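Side-chain contact in antitoxin RnlB (Escherichia coli, PDB 6Y2P), which acts as the labile antitoxin of a type II toxin-antitoxin system, inhibiting the endonuclease activity of its cognate toxin RnlA: residues L52-G57 and F96-H101. Sequence-based numbering, arbitrary orientation.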
# COMPACT_ATOMS: atom_id res chain seq x y z
N LEU C 52 4.69 -24.74 12.64
CA LEU C 52 3.92 -23.62 13.16
C LEU C 52 2.71 -23.26 12.31
O LEU C 52 2.18 -22.13 12.43
CB LEU C 52 4.84 -22.41 13.31
CG LEU C 52 6.20 -22.64 14.00
CD1 LEU C 52 7.09 -21.39 13.93
CD2 LEU C 52 6.00 -23.02 15.46
N LEU C 53 2.19 -24.23 11.53
CA LEU C 53 1.16 -23.95 10.53
C LEU C 53 -0.02 -23.16 11.12
O LEU C 53 -0.45 -22.16 10.54
CB LEU C 53 0.65 -25.24 9.91
CG LEU C 53 -0.58 -25.02 9.02
CD1 LEU C 53 -0.13 -24.28 7.80
CD2 LEU C 53 -1.36 -26.28 8.65
N CYS C 54 -0.52 -23.58 12.28
CA CYS C 54 -1.71 -22.91 12.79
C CYS C 54 -1.42 -21.53 13.37
O CYS C 54 -2.33 -20.69 13.44
CB CYS C 54 -2.36 -23.75 13.90
SG CYS C 54 -3.09 -25.35 13.35
N ALA C 55 -0.16 -21.18 13.57
CA ALA C 55 0.11 -19.82 13.97
C ALA C 55 0.61 -18.98 12.82
O ALA C 55 0.36 -17.77 12.77
CB ALA C 55 1.14 -19.80 15.10
N ASN C 56 1.27 -19.63 11.86
CA ASN C 56 1.97 -18.95 10.81
C ASN C 56 1.34 -19.09 9.43
O ASN C 56 1.69 -18.32 8.54
CB ASN C 56 3.41 -19.46 10.80
CG ASN C 56 4.30 -18.67 11.78
OD1 ASN C 56 3.84 -17.70 12.43
ND2 ASN C 56 5.58 -19.04 11.86
N GLY C 57 0.35 -19.94 9.26
CA GLY C 57 -0.15 -20.22 7.94
C GLY C 57 0.82 -21.08 7.14
O GLY C 57 1.92 -21.42 7.60
N PHE C 96 -2.15 -35.91 9.29
CA PHE C 96 -3.12 -36.75 9.99
C PHE C 96 -3.57 -36.10 11.29
O PHE C 96 -4.77 -36.07 11.60
CB PHE C 96 -2.52 -38.12 10.26
CG PHE C 96 -3.48 -39.12 10.82
CD1 PHE C 96 -4.63 -39.47 10.13
CD2 PHE C 96 -3.21 -39.77 12.01
CE1 PHE C 96 -5.50 -40.43 10.62
CE2 PHE C 96 -4.07 -40.72 12.52
CZ PHE C 96 -5.22 -41.05 11.83
N THR C 97 -2.62 -35.55 12.06
CA THR C 97 -2.96 -34.94 13.34
C THR C 97 -3.94 -33.79 13.15
O THR C 97 -4.92 -33.67 13.89
CB THR C 97 -1.69 -34.51 14.08
OG1 THR C 97 -0.90 -35.66 14.43
CG2 THR C 97 -2.02 -33.73 15.35
N LEU C 98 -3.72 -32.98 12.11
CA LEU C 98 -4.65 -31.91 11.80
C LEU C 98 -6.01 -32.47 11.41
O LEU C 98 -7.05 -32.01 11.90
CB LEU C 98 -4.12 -31.06 10.64
CG LEU C 98 -3.04 -30.03 10.91
CD1 LEU C 98 -2.51 -29.52 9.61
CD2 LEU C 98 -3.64 -28.92 11.70
N ARG C 99 -6.02 -33.55 10.64
CA ARG C 99 -7.31 -34.03 10.17
C ARG C 99 -8.12 -34.64 11.29
O ARG C 99 -9.35 -34.62 11.22
CB ARG C 99 -7.11 -35.03 9.03
CG ARG C 99 -7.31 -34.39 7.66
CD ARG C 99 -7.55 -35.40 6.57
NE ARG C 99 -6.31 -35.75 5.87
CZ ARG C 99 -6.07 -35.46 4.60
NH1 ARG C 99 -6.98 -34.82 3.88
NH2 ARG C 99 -4.92 -35.82 4.05
N ASN C 100 -7.47 -35.07 12.37
CA ASN C 100 -8.17 -35.61 13.54
C ASN C 100 -8.55 -34.54 14.55
O ASN C 100 -9.14 -34.87 15.59
CB ASN C 100 -7.31 -36.65 14.24
CG ASN C 100 -7.01 -37.84 13.37
OD1 ASN C 100 -7.66 -38.03 12.35
ND2 ASN C 100 -6.01 -38.62 13.74
N HIS C 101 -8.19 -33.28 14.32
CA HIS C 101 -8.50 -32.19 15.24
C HIS C 101 -8.91 -30.96 14.44
O HIS C 101 -8.20 -29.95 14.43
CB HIS C 101 -7.27 -31.83 16.08
CG HIS C 101 -6.86 -32.88 17.06
ND1 HIS C 101 -7.23 -32.83 18.39
CD2 HIS C 101 -6.05 -33.95 16.93
CE1 HIS C 101 -6.71 -33.86 19.02
NE2 HIS C 101 -5.99 -34.56 18.17
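Across the contact Cys54 and Leu98 bring their backbones nearest, CA to CA 9.5 Å, so the short helix 53-56 and the C-terminal turn of helix 88-99 meet through side chains alone. Leu98 sends its CB toward the short helix and divides its two methyls between two neighbours. CD1 takes Leu53, lying 3.6 Å from Leu53 CD2; CD2 takes Cys54, lying 4.0 Å from Cys54 SG. The leucine side chains approach obliquely, one methyl from each, rather than running alongside one another. Leu53 holds CG anti to its own N (chi1 171°), which carries the branch out toward Leu98; in Leu98 CG lies anti to the carbonyl carbon (chi1 -78°), from where its fork spans Leu53 and Cys54. The Cys54 thiol is used here as an apolar surface, its sulfur set against a methyl.

The short helix is fixed from within and from outside. Leu52, at the N-cap position, offers its backbone O to two amides, Ala55 N at 2.8 Å and Asn56 N at 2.7 Å, while Asp51 OD1 accepts from Leu53 N. Gly57 ends the helix with positive phi (73°), and its N bonds to Leu53 O at 2.7 Å. On the other side, His101 N bonds to Leu98 O at 3.0 Å where the chain leaves helix 88-99. Leu53 also packs on Arg62 and Leu110, and Leu98 on Met18 of strand 13-19; the contact therefore joins the connection after strand 46-51 to a helix that packs on the sheet.

All three touching residues are buried, and no hydrogen bond or charge pair links the segments. Cohesion between them thus rests on dispersion and the exclusion of water over about 100 Å² of surface, both sides summed, an apolar contact that sets no bonding direction.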